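Local coordinates for protein FACT-Spt16 (Cicer arietinum, PDB 5CE6) that probably helps the FACT histone chaperone handle nucleosomes by binding histones H3-H4 through the N-terminal domain of its SPT16 subunit, at residues 327-339 and 355-367. Residues are numbered along the deposited sequence; the frame is centred on the assembly and turned at random.
Sequences KAYEVLLKAQEAV and AAVSVVEKDAPDM
V359 is a knob set among V331, K334, A335 and A338 of the facing helix. Its two methyls divide the work. CG1, anti to the backbone N (chi1 162°), reaches in to the backbone, 3.7 Å from N of A335, and also meets CG of K334. CG2 turns to the methyl of A338. Alanines let the helices come close here: the CA atoms of A335 and A356 lie only 4.3 Å apart. CB of A356 rests against O of A335 and CG2 of V339, 3.6 Å from the latter. The axes approach to 7.9 Å and run roughly antiparallel, at 151°. Farther along, V331 reaches across to V360, CG1 to CG2 at 3.9 Å, with the two side chains at about a right angle. M367, past the helix end, lays SD and CE against CB of A328.

The edge formed by K334 and D363, beside the partly exposed V359, is polar and more open to solvent. The extended chain of K334 passes over V359 and brings NZ to the syn lone pair of D363 OD2, at 2.8 Å, in a salt bridge. An alanine in place of D363 would probably leave the K334 ammonium without this mate and free its long chain to swing into solvent. At the end of the contact, exposed K327, also extended, crosses beside the methyl of A364 and gives a weak hydrogen bond from NZ to O of D363, 3.2 Å long, where helix 349-363 stops.

The pair belongs to the M24 metallopeptidase-like part, consistent with the pita-bread fold of that family. Helix 323-342 lies against the antiparallel sheet: A328 and L332 touch L427 of strand 424-435, while A335 and V339 meet L408 and V406 of strand 403-414. Helix 349-363 packs alongside helix 323-342, and its V360 also touches V368 in the following loop.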
loop_
_atom_site.group_PDB
_atom_site.type_symbol
_atom_site.label_atom_id
_atom_site.label_comp_id
_atom_site.label_asym_id
_atom_site.label_seq_id
_atom_site.Cartn_x
_atom_site.Cartn_y
_atom_site.Cartn_z
ATOM N N LYS A 327 21.486 -3.801 21.174
ATOM C CA LYS A 327 21.582 -5.131 20.578
ATOM C C LYS A 327 20.366 -5.423 19.706
ATOM O O LYS A 327 20.498 -5.887 18.575
ATOM C CB LYS A 327 21.696 -6.215 21.652
ATOM C CG LYS A 327 21.687 -7.627 21.058
ATOM C CD LYS A 327 21.779 -8.730 22.110
ATOM C CE LYS A 327 21.711 -10.106 21.438
ATOM N NZ LYS A 327 21.737 -11.253 22.391
ATOM N N ALA A 328 19.174 -5.159 20.237
ATOM C CA ALA A 328 17.964 -5.447 19.487
ATOM C C ALA A 328 17.956 -4.689 18.165
ATOM O O ALA A 328 17.522 -5.217 17.140
ATOM C CB ALA A 328 16.743 -5.086 20.303
ATOM N N TYR A 329 18.422 -3.446 18.182
ATOM C CA TYR A 329 18.429 -2.681 16.953
ATOM C C TYR A 329 19.388 -3.295 15.941
ATOM O O TYR A 329 19.050 -3.416 14.766
ATOM C CB TYR A 329 18.745 -1.193 17.171
ATOM C CG TYR A 329 18.744 -0.452 15.858
ATOM C CD1 TYR A 329 19.915 -0.280 15.136
ATOM C CD2 TYR A 329 17.558 0.029 15.311
ATOM C CE1 TYR A 329 19.917 0.355 13.935
ATOM C CE2 TYR A 329 17.553 0.659 14.089
ATOM C CZ TYR A 329 18.730 0.826 13.410
ATOM O OH TYR A 329 18.734 1.459 12.200
ATOM N N GLU A 330 20.577 -3.684 16.397
ATOM C CA GLU A 330 21.557 -4.302 15.512
ATOM C C GLU A 330 20.994 -5.570 14.890
ATOM O O GLU A 330 21.161 -5.805 13.678
ATOM C CB GLU A 330 22.852 -4.604 16.272
ATOM C CG GLU A 330 23.572 -3.355 16.734
ATOM C CD GLU A 330 24.942 -3.653 17.303
ATOM O OE1 GLU A 330 25.942 -3.244 16.680
ATOM O OE2 GLU A 330 25.018 -4.293 18.369
ATOM N N VAL A 331 20.307 -6.361 15.713
ATOM C CA VAL A 331 19.701 -7.611 15.252
ATOM C C VAL A 331 18.567 -7.344 14.257
ATOM O O VAL A 331 18.461 -8.010 13.215
ATOM C CB VAL A 331 19.207 -8.463 16.427
ATOM C CG1 VAL A 331 18.497 -9.714 15.927
ATOM C CG2 VAL A 331 20.388 -8.850 17.327
ATOM N N LEU A 332 17.730 -6.358 14.567
ATOM C CA LEU A 332 16.643 -5.985 13.658
ATOM C C LEU A 332 17.177 -5.561 12.297
ATOM O O LEU A 332 16.632 -5.949 11.265
ATOM C CB LEU A 332 15.788 -4.863 14.253
ATOM C CG LEU A 332 14.616 -4.474 13.340
ATOM C CD1 LEU A 332 13.659 -5.659 13.241
ATOM C CD2 LEU A 332 13.891 -3.254 13.905
ATOM N N LEU A 333 18.225 -4.744 12.292
ATOM C CA LEU A 333 18.831 -4.311 11.037
ATOM C C LEU A 333 19.345 -5.493 10.206
ATOM O O LEU A 333 19.111 -5.563 8.991
ATOM C CB LEU A 333 19.947 -3.292 11.312
ATOM C CG LEU A 333 20.771 -2.836 10.104
ATOM C CD1 LEU A 333 19.881 -2.234 9.022
ATOM C CD2 LEU A 333 21.802 -1.828 10.559
ATOM N N LYS A 334 20.033 -6.422 10.858
ATOM C CA LYS A 334 20.588 -7.587 10.169
ATOM C C LYS A 334 19.447 -8.460 9.636
ATOM O O LYS A 334 19.527 -9.006 8.532
ATOM C CB LYS A 334 21.496 -8.365 11.130
ATOM C CG LYS A 334 22.208 -9.563 10.538
ATOM C CD LYS A 334 23.140 -10.165 11.596
ATOM C CE LYS A 334 23.790 -11.453 11.122
ATOM N NZ LYS A 334 24.747 -11.959 12.158
ATOM N N ALA A 335 18.372 -8.562 10.412
ATOM C CA ALA A 335 17.210 -9.335 9.987
ATOM C C ALA A 335 16.504 -8.687 8.802
ATOM O O ALA A 335 16.089 -9.376 7.863
ATOM C CB ALA A 335 16.245 -9.540 11.144
ATOM N N GLN A 336 16.343 -7.366 8.853
ATOM C CA GLN A 336 15.699 -6.657 7.749
ATOM C C GLN A 336 16.515 -6.795 6.472
ATOM O O GLN A 336 15.965 -6.994 5.388
ATOM C CB GLN A 336 15.507 -5.172 8.076
ATOM C CG GLN A 336 14.520 -4.465 7.103
ATOM C CD GLN A 336 15.005 -3.104 6.628
ATOM O OE1 GLN A 336 16.166 -2.747 6.806
ATOM N NE2 GLN A 336 14.105 -2.337 6.007
ATOM N N GLU A 337 17.831 -6.673 6.598
ATOM C CA GLU A 337 18.717 -6.824 5.443
ATOM C C GLU A 337 18.625 -8.236 4.874
ATOM O O GLU A 337 18.775 -8.431 3.665
ATOM C CB GLU A 337 20.171 -6.536 5.823
ATOM C CG GLU A 337 20.479 -5.083 6.157
ATOM C CD GLU A 337 21.834 -4.921 6.851
ATOM O OE1 GLU A 337 22.308 -5.878 7.512
ATOM O OE2 GLU A 337 22.427 -3.831 6.737
ATOM N N ALA A 338 18.391 -9.218 5.743
ATOM C CA ALA A 338 18.275 -10.609 5.306
ATOM C C ALA A 338 16.998 -10.830 4.498
ATOM O O ALA A 338 16.993 -11.594 3.527
ATOM C CB ALA A 338 18.349 -11.580 6.501
ATOM N N VAL A 339 15.912 -10.170 4.900
ATOM C CA VAL A 339 14.691 -10.229 4.109
ATOM C C VAL A 339 14.945 -9.636 2.738
ATOM O O VAL A 339 14.599 -10.239 1.717
ATOM C CB VAL A 339 13.525 -9.487 4.786
ATOM C CG1 VAL A 339 12.286 -9.528 3.908
ATOM C CG2 VAL A 339 13.223 -10.131 6.126
ATOM N N ALA A 355 14.159 -15.948 6.602
ATOM C CA ALA A 355 15.538 -15.461 6.644
ATOM C C ALA A 355 15.747 -14.509 7.823
ATOM O O ALA A 355 16.812 -14.520 8.456
ATOM C CB ALA A 355 15.916 -14.787 5.330
ATOM N N ALA A 356 14.732 -13.692 8.112
ATOM C CA ALA A 356 14.756 -12.809 9.278
ATOM C C ALA A 356 14.705 -13.621 10.567
ATOM O O ALA A 356 15.458 -13.358 11.504
ATOM C CB ALA A 356 13.586 -11.837 9.248
ATOM N N VAL A 357 13.781 -14.577 10.631
ATOM C CA VAL A 357 13.667 -15.443 11.807
ATOM C C VAL A 357 15.001 -16.132 12.102
ATOM O O VAL A 357 15.434 -16.197 13.255
ATOM C CB VAL A 357 12.554 -16.497 11.621
ATOM C CG1 VAL A 357 12.475 -17.423 12.834
ATOM C CG2 VAL A 357 11.211 -15.812 11.382
ATOM N N SER A 358 15.664 -16.623 11.058
ATOM C CA SER A 358 16.937 -17.323 11.231
ATOM C C SER A 358 18.006 -16.428 11.850
ATOM O O SER A 358 18.824 -16.880 12.666
ATOM C CB SER A 358 17.435 -17.886 9.897
ATOM O OG SER A 358 16.590 -18.919 9.428
ATOM N N VAL A 359 18.003 -15.161 11.448
ATOM C CA VAL A 359 18.935 -14.183 11.993
ATOM C C VAL A 359 18.689 -13.964 13.484
ATOM O O VAL A 359 19.624 -13.975 14.288
ATOM C CB VAL A 359 18.819 -12.835 11.251
ATOM C CG1 VAL A 359 19.447 -11.712 12.063
ATOM C CG2 VAL A 359 19.462 -12.932 9.880
ATOM N N VAL A 360 17.429 -13.755 13.853
ATOM C CA VAL A 360 17.101 -13.515 15.254
ATOM C C VAL A 360 17.368 -14.771 16.090
ATOM O O VAL A 360 17.900 -14.683 17.198
ATOM C CB VAL A 360 15.653 -13.009 15.428
ATOM C CG1 VAL A 360 15.378 -12.663 16.883
ATOM C CG2 VAL A 360 15.420 -11.771 14.563
ATOM N N GLU A 361 17.045 -15.941 15.547
ATOM C CA GLU A 361 17.283 -17.197 16.271
ATOM C C GLU A 361 18.768 -17.386 16.592
ATOM O O GLU A 361 19.131 -17.871 17.672
ATOM C CB GLU A 361 16.735 -18.397 15.485
ATOM C CG GLU A 361 16.961 -19.755 16.160
ATOM C CD GLU A 361 16.162 -19.941 17.445
ATOM O OE1 GLU A 361 16.558 -20.794 18.276
ATOM O OE2 GLU A 361 15.136 -19.246 17.622
ATOM N N LYS A 362 19.631 -16.989 15.661
ATOM C CA LYS A 362 21.075 -17.101 15.865
ATOM C C LYS A 362 21.625 -16.072 16.854
ATOM O O LYS A 362 22.364 -16.420 17.776
ATOM C CB LYS A 362 21.830 -16.999 14.530
ATOM C CG LYS A 362 23.354 -16.935 14.685
ATOM C CD LYS A 362 24.072 -17.183 13.366
ATOM C CE LYS A 362 25.585 -17.044 13.512
ATOM N NZ LYS A 362 26.139 -17.907 14.595
ATOM N N ASP A 363 21.262 -14.807 16.657
ATOM C CA ASP A 363 21.906 -13.707 17.371
ATOM C C ASP A 363 21.193 -13.300 18.665
ATOM O O ASP A 363 21.824 -12.773 19.587
ATOM C CB ASP A 363 22.057 -12.489 16.449
ATOM C CG ASP A 363 23.127 -12.675 15.384
ATOM O OD1 ASP A 363 23.843 -13.702 15.393
ATOM O OD2 ASP A 363 23.267 -11.764 14.545
ATOM N N ALA A 364 19.887 -13.546 18.738
ATOM C CA ALA A 364 19.098 -13.191 19.923
ATOM C C ALA A 364 17.864 -14.075 20.091
ATOM O O ALA A 364 16.742 -13.612 19.908
ATOM C CB ALA A 364 18.675 -11.734 19.850
ATOM N N PRO A 365 18.065 -15.352 20.445
ATOM C CA PRO A 365 16.952 -16.309 20.459
ATOM C C PRO A 365 15.788 -15.883 21.354
ATOM O O PRO A 365 14.631 -16.170 21.037
ATOM C CB PRO A 365 17.605 -17.596 20.973
ATOM C CG PRO A 365 18.877 -17.153 21.641
ATOM C CD PRO A 365 19.335 -15.984 20.842
ATOM N N ASP A 366 16.084 -15.171 22.436
ATOM C CA ASP A 366 15.038 -14.731 23.354
ATOM C C ASP A 366 14.179 -13.602 22.777
ATOM O O ASP A 366 13.117 -13.290 23.315
ATOM C CB ASP A 366 15.646 -14.318 24.692
ATOM C CG ASP A 366 16.437 -15.440 25.343
ATOM O OD1 ASP A 366 16.054 -16.622 25.174
ATOM O OD2 ASP A 366 17.442 -15.139 26.022
ATOM N N MET A 367 14.632 -12.998 21.679
ATOM C CA MET A 367 13.879 -11.917 21.049
ATOM C C MET A 367 12.983 -12.390 19.904
ATOM O O MET A 367 12.185 -11.614 19.381
ATOM C CB MET A 367 14.819 -10.828 20.519
ATOM C CG MET A 367 15.605 -10.084 21.584
ATOM S SD MET A 367 16.548 -8.764 20.802
ATOM C CE MET A 367 17.609 -8.260 22.165
#